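Local coordinates for protein 3-oxo-tetronate kinase (Haemophilus influenzae, PDB 1YZY) that catalyses the ATP-dependent phosphorylation of 3-oxo-tetronate to 3-oxo-tetronate 4-phosphate, at residues Tyr266-His272 against Phe302-Tyr307; Cys255-Asn260 against Ala308-Pro312. All blocks are in the same frame, centred on the assembly; numbering follows the deposited sequence.

In the fold
Both contacts lie in the nucleotide-binding C-terminal domain. The chain leaves strand 248-252, turns through Ser254 and starts helix 257-266; its first turn, in 255-260, is one half of contact 2. The end of that helix and the turn into edge strand 272-274 form 266-272, the first half of contact 1. Helices 277-282 and 286-295 follow before the chain returns through 302-307, closing contact 1 beside strand 272-274, and runs straight on into 308-312, closing contact 2. Contact 1 is thus nested within contact 2, their centres 15 Å apart. Together they tie the two ends of helix 257-266 to one continuous run, 302-312, whose strand 305-307 lies between strands 248-252 and 272-274.

Contact 1: Tyr266-His272 against Phe302-Tyr307; sequences YREKAPH and FAPMVY
Residues 267-269 keep helical phi/psi after helix 257-266, with Lys269 N and Ala270 N bonded to Tyr266 O; Ala270 and Pro271 then extend into strand 272-274. Segment 302-307 is extended and becomes strand from Met305. The two run parallel, CA atoms of Pro271 and Pro304, and of His272 and Met305, 4.7 Å apart. Met305 N donates to Pro271 O (2.8 Å), and His272 CA makes a CA-H...O contact with Met305 O (3.1 Å). Here the beta-alpha-beta crossover 248-252/257-266/272-274, with 305-307 inserted between its strands, joins its edge strand to the sheet. Tyr266, chi1 t, points its ring at 302-305: Met305 SD sits 3.7 Å from Tyr266 CD2 in an edge-on Met-aromatic contact, and Tyr266 OH lies 2.7 Å from Ala303 O. Ala270 CB packs on Phe302 CB (3.5 Å), Pro271 CB on Pro304 CB (4.0 Å). His272, chi1 p, folds back so that ND1 donates to Ala270 O (2.8 Å). Pro271, lacking an NH, still offers its carbonyl, securing the pairing of His272 with Met305.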
loop_
_atom_site.group_PDB
_atom_site.type_symbol
_atom_site.label_atom_id
_atom_site.label_comp_id
_atom_site.label_asym_id
_atom_site.label_seq_id
_atom_site.Cartn_x
_atom_site.Cartn_y
_atom_site.Cartn_z
ATOM N N TYR A 266 -23.061 7.377 -11.069
ATOM C CA TYR A 266 -23.383 8.009 -9.798
ATOM C C TYR A 266 -24.185 9.314 -9.913
ATOM O O TYR A 266 -25.014 9.607 -9.057
ATOM C CB TYR A 266 -22.105 8.248 -8.992
ATOM C CG TYR A 266 -22.365 8.651 -7.557
ATOM C CD1 TYR A 266 -23.101 7.826 -6.709
ATOM C CD2 TYR A 266 -21.883 9.863 -7.048
ATOM C CE1 TYR A 266 -23.353 8.193 -5.397
ATOM C CE2 TYR A 266 -22.132 10.239 -5.731
ATOM C CZ TYR A 266 -22.866 9.398 -4.919
ATOM O OH TYR A 266 -23.123 9.747 -3.628
ATOM N N ARG A 267 -23.918 10.113 -10.942
ATOM C CA ARG A 267 -24.637 11.372 -11.123
ATOM C C ARG A 267 -26.131 11.097 -11.291
ATOM O O ARG A 267 -26.968 12.002 -11.248
ATOM C CB ARG A 267 -24.106 12.118 -12.343
ATOM C CG ARG A 267 -24.401 11.424 -13.649
ATOM C CD ARG A 267 -24.390 12.406 -14.794
ATOM N NE ARG A 267 -23.071 12.986 -15.005
ATOM C CZ ARG A 267 -22.815 13.935 -15.896
ATOM N NH1 ARG A 267 -23.791 14.417 -16.655
ATOM N NH2 ARG A 267 -21.577 14.384 -16.052
ATOM N N GLU A 268 -26.443 9.834 -11.538
ATOM C CA GLU A 268 -27.805 9.364 -11.713
ATOM C C GLU A 268 -28.439 9.149 -10.334
ATOM O O GLU A 268 -29.658 9.244 -10.179
ATOM C CB GLU A 268 -27.754 8.043 -12.492
ATOM C CG GLU A 268 -29.070 7.309 -12.665
ATOM C CD GLU A 268 -28.870 5.845 -13.043
ATOM O OE1 GLU A 268 -28.047 5.560 -13.942
ATOM O OE2 GLU A 268 -29.528 4.978 -12.431
ATOM N N LYS A 269 -27.598 8.876 -9.340
ATOM C CA LYS A 269 -28.044 8.608 -7.974
ATOM C C LYS A 269 -27.944 9.748 -6.950
ATOM O O LYS A 269 -28.632 9.705 -5.921
ATOM C CB LYS A 269 -27.283 7.396 -7.407
ATOM C CG LYS A 269 -27.497 6.071 -8.131
ATOM C CD LYS A 269 -28.920 5.562 -7.963
ATOM C CE LYS A 269 -29.062 4.139 -8.476
ATOM N NZ LYS A 269 -28.662 4.003 -9.901
ATOM N N ALA A 270 -27.104 10.753 -7.200
ATOM C CA ALA A 270 -26.928 11.828 -6.216
ATOM C C ALA A 270 -26.635 13.240 -6.748
ATOM O O ALA A 270 -26.372 13.432 -7.938
ATOM C CB ALA A 270 -25.838 11.408 -5.213
ATOM N N PRO A 271 -26.701 14.257 -5.862
ATOM C CA PRO A 271 -26.431 15.645 -6.262
ATOM C C PRO A 271 -25.040 15.721 -6.882
ATOM O O PRO A 271 -24.073 15.246 -6.294
ATOM C CB PRO A 271 -26.459 16.391 -4.929
ATOM C CG PRO A 271 -27.424 15.604 -4.125
ATOM C CD PRO A 271 -27.014 14.192 -4.422
ATOM N N HIS A 272 -24.932 16.328 -8.050
ATOM C CA HIS A 272 -23.648 16.416 -8.715
ATOM C C HIS A 272 -23.396 17.799 -9.285
ATOM O O HIS A 272 -24.263 18.402 -9.920
ATOM C CB HIS A 272 -23.568 15.369 -9.820
ATOM C CG HIS A 272 -24.776 15.340 -10.703
ATOM N ND1 HIS A 272 -25.967 14.772 -10.307
ATOM C CD2 HIS A 272 -24.983 15.819 -11.951
ATOM C CE1 HIS A 272 -26.858 14.903 -11.274
ATOM N NE2 HIS A 272 -26.287 15.534 -12.285
ATOM N N PHE A 302 -27.653 10.009 -0.847
ATOM C CA PHE A 302 -26.259 9.793 -1.217
ATOM C C PHE A 302 -25.470 11.103 -1.221
ATOM O O PHE A 302 -25.978 12.150 -1.634
ATOM C CB PHE A 302 -26.165 9.088 -2.573
ATOM C CG PHE A 302 -26.541 7.626 -2.525
ATOM C CD1 PHE A 302 -25.940 6.769 -1.597
ATOM C CD2 PHE A 302 -27.500 7.107 -3.399
ATOM C CE1 PHE A 302 -26.289 5.419 -1.539
ATOM C CE2 PHE A 302 -27.856 5.757 -3.349
ATOM C CZ PHE A 302 -27.250 4.912 -2.417
ATOM N N ALA A 303 -24.246 11.040 -0.708
ATOM C CA ALA A 303 -23.361 12.195 -0.623
ATOM C C ALA A 303 -23.250 12.972 -1.931
ATOM O O ALA A 303 -23.254 12.390 -3.020
ATOM C CB ALA A 303 -21.996 11.757 -0.167
ATOM N N PRO A 304 -23.185 14.312 -1.841
ATOM C CA PRO A 304 -23.076 15.143 -3.041
ATOM C C PRO A 304 -21.693 14.998 -3.687
ATOM O O PRO A 304 -20.687 14.832 -3.005
ATOM C CB PRO A 304 -23.322 16.547 -2.493
ATOM C CG PRO A 304 -22.726 16.481 -1.146
ATOM C CD PRO A 304 -23.223 15.148 -0.629
ATOM N N MET A 305 -21.645 15.078 -5.007
ATOM C CA MET A 305 -20.384 14.927 -5.708
ATOM C C MET A 305 -20.018 16.105 -6.617
ATOM O O MET A 305 -20.753 16.551 -7.504
ATOM C CB MET A 305 -20.445 13.681 -6.608
ATOM C CG MET A 305 -19.378 13.638 -7.703
ATOM S SD MET A 305 -19.368 12.120 -8.663
ATOM C CE MET A 305 -20.812 12.313 -9.716
ATOM N N VAL A 306 -18.811 16.598 -6.347
ATOM C CA VAL A 306 -18.103 17.653 -7.059
ATOM C C VAL A 306 -17.057 16.924 -7.898
ATOM O O VAL A 306 -16.165 16.276 -7.346
ATOM C CB VAL A 306 -17.393 18.680 -6.167
ATOM C CG1 VAL A 306 -16.879 19.813 -7.022
ATOM C CG2 VAL A 306 -18.329 19.208 -5.109
ATOM N N TYR A 307 -17.142 17.041 -9.218
ATOM C CA TYR A 307 -16.215 16.321 -10.077
ATOM C C TYR A 307 -15.597 17.068 -11.247
ATOM O O TYR A 307 -16.231 17.918 -11.867
ATOM C CB TYR A 307 -16.897 15.057 -10.615
ATOM C CG TYR A 307 -18.085 15.323 -11.521
ATOM C CD1 TYR A 307 -17.972 15.193 -12.906
ATOM C CD2 TYR A 307 -19.320 15.719 -10.992
ATOM C CE1 TYR A 307 -19.051 15.457 -13.737
ATOM C CE2 TYR A 307 -20.400 15.980 -11.811
ATOM C CZ TYR A 307 -20.261 15.851 -13.182
ATOM O OH TYR A 307 -21.326 16.142 -14.001
#

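Contact 2: Cys255-Asn260 against Ala308-Pro312; sequences CSVMTN and ATVPP
Cys255, Thr309 and Asn260 carry most of this contact, in which the start of a helix meets an irregular connection. Cys255 (phi/psi -115/31) and Ser256 (-80/157) lead into helix 257-266; Ser256 occupies the N-cap position, and its O accepts from Asn260 N at 3.0 Å to make the first turn. Opposite, Ala308 is near -104/-16, Thr309 and Val310 are extended, and Pro311 is the N-cap residue of helix 312-319. The backbones come closest at Cys255 and Thr309, CA to CA 4.8 Å.

Cys255, chi1 m, sets SG 4.0 Å from Thr309 CA, where it accepts an N-H...S hydrogen bond from Val310 N (3.5 Å, as expected for sulfur, and nearly linear at 173°) and touches Val310 CG2 at 3.8 Å. Its CB comes within 3.1 Å of Val310 O. That same carbonyl is taken by Asn260, whose off-rotamer chi1 of -105° brings ND2 to 2.9 Å from Val310 O, at 174°. Val310 is thus held through both its NH and its CO by side chains of the other segment.

Such loops, leaving the C-terminal ends of neighbouring parallel strands, here 248-252 and 305-307, commonly border the ligand site in alpha/beta folds, consistent with Ser254, inferred to bind ATP, standing just before Cys255. Thr309, chi1 m, ties in there: its OG1 hydrogen-bonds to Ser254 O and Ser252 OG, while CG2 lies 3.7 Å from Asn260 ND2. Thr259 CG2 approaches Thr309 OG1 at 3.6 Å, its own hydroxyl bonded to Lys395 NZ. Farther along, CD of the poorly ordered Pro312 is modelled 3.6 Å from Cys255 O.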
loop_
_atom_site.group_PDB
_atom_site.type_symbol
_atom_site.label_atom_id
_atom_site.label_comp_id
_atom_site.label_asym_id
_atom_site.label_seq_id
_atom_site.Cartn_x
_atom_site.Cartn_y
_atom_site.Cartn_z
ATOM N N CYS A 255 -9.859 11.257 -14.983
ATOM C CA CYS A 255 -10.521 11.179 -16.276
ATOM C C CYS A 255 -10.227 9.857 -16.978
ATOM O O CYS A 255 -10.116 9.800 -18.207
ATOM C CB CYS A 255 -10.107 12.353 -17.147
ATOM S SG CYS A 255 -10.565 13.939 -16.440
ATOM N N SER A 256 -10.038 8.811 -16.180
ATOM C CA SER A 256 -9.780 7.478 -16.702
ATOM C C SER A 256 -11.088 6.825 -17.125
ATOM O O SER A 256 -12.164 7.209 -16.668
ATOM C CB SER A 256 -9.065 6.615 -15.662
ATOM O OG SER A 256 -7.662 6.849 -15.699
ATOM N N VAL A 257 -10.991 5.859 -18.029
ATOM C CA VAL A 257 -12.161 5.152 -18.529
ATOM C C VAL A 257 -13.086 4.639 -17.426
ATOM O O VAL A 257 -14.309 4.791 -17.524
ATOM C CB VAL A 257 -11.752 3.971 -19.444
ATOM C CG1 VAL A 257 -11.173 4.503 -20.741
ATOM C CG2 VAL A 257 -10.726 3.076 -18.735
ATOM N N MET A 258 -12.503 4.029 -16.393
ATOM C CA MET A 258 -13.282 3.485 -15.282
ATOM C C MET A 258 -13.956 4.559 -14.430
ATOM O O MET A 258 -15.113 4.402 -14.029
ATOM C CB MET A 258 -12.416 2.575 -14.407
ATOM C CG MET A 258 -13.160 1.977 -13.223
ATOM S SD MET A 258 -14.817 1.420 -13.670
ATOM C CE MET A 258 -14.460 -0.121 -14.463
ATOM N N THR A 259 -13.243 5.651 -14.176
ATOM C CA THR A 259 -13.789 6.738 -13.372
ATOM C C THR A 259 -14.944 7.443 -14.092
ATOM O O THR A 259 -15.962 7.772 -13.476
ATOM C CB THR A 259 -12.699 7.764 -12.992
ATOM O OG1 THR A 259 -11.644 7.099 -12.285
ATOM C CG2 THR A 259 -13.281 8.855 -12.098
ATOM N N ASN A 260 -14.789 7.664 -15.393
ATOM C CA ASN A 260 -15.820 8.317 -16.180
ATOM C C ASN A 260 -17.127 7.556 -16.109
ATOM O O ASN A 260 -18.202 8.154 -16.131
ATOM C CB ASN A 260 -15.387 8.449 -17.630
ATOM C CG ASN A 260 -14.994 9.855 -17.981
ATOM O OD1 ASN A 260 -15.838 10.676 -18.351
ATOM N ND2 ASN A 260 -13.708 10.150 -17.875
ATOM N N ALA A 308 -14.357 16.709 -11.556
ATOM C CA ALA A 308 -13.628 17.280 -12.680
ATOM C C ALA A 308 -13.633 16.234 -13.802
ATOM O O ALA A 308 -13.379 16.544 -14.965
ATOM C CB ALA A 308 -12.198 17.614 -12.267
ATOM N N THR A 309 -13.965 15.003 -13.431
ATOM C CA THR A 309 -14.018 13.867 -14.344
ATOM C C THR A 309 -14.760 14.081 -15.666
ATOM O O THR A 309 -15.984 14.250 -15.688
ATOM C CB THR A 309 -14.650 12.672 -13.640
ATOM O OG1 THR A 309 -13.893 12.371 -12.463
ATOM C CG2 THR A 309 -14.696 11.457 -14.559
ATOM N N VAL A 310 -14.006 14.059 -16.762
ATOM C CA VAL A 310 -14.549 14.196 -18.115
ATOM C C VAL A 310 -13.853 13.162 -18.999
ATOM O O VAL A 310 -12.725 12.749 -18.708
ATOM C CB VAL A 310 -14.318 15.609 -18.728
ATOM C CG1 VAL A 310 -15.239 16.618 -18.090
ATOM C CG2 VAL A 310 -12.865 16.030 -18.585
ATOM N N PRO A 311 -14.508 12.743 -20.100
ATOM C CA PRO A 311 -13.925 11.751 -21.012
ATOM C C PRO A 311 -12.492 12.120 -21.392
ATOM O O PRO A 311 -12.172 13.304 -21.546
ATOM C CB PRO A 311 -14.857 11.824 -22.223
ATOM C CG PRO A 311 -16.174 12.125 -21.604
ATOM C CD PRO A 311 -15.824 13.193 -20.593
ATOM N N PRO A 312 -11.607 11.112 -21.523
ATOM C CA PRO A 312 -10.205 11.351 -21.886
ATOM C C PRO A 312 -10.076 12.178 -23.168
ATOM O O PRO A 312 -9.022 12.755 -23.441
ATOM C CB PRO A 312 -9.640 9.935 -22.041
ATOM C CG PRO A 312 -10.854 9.083 -22.290
ATOM C CD PRO A 312 -11.858 9.672 -21.353
#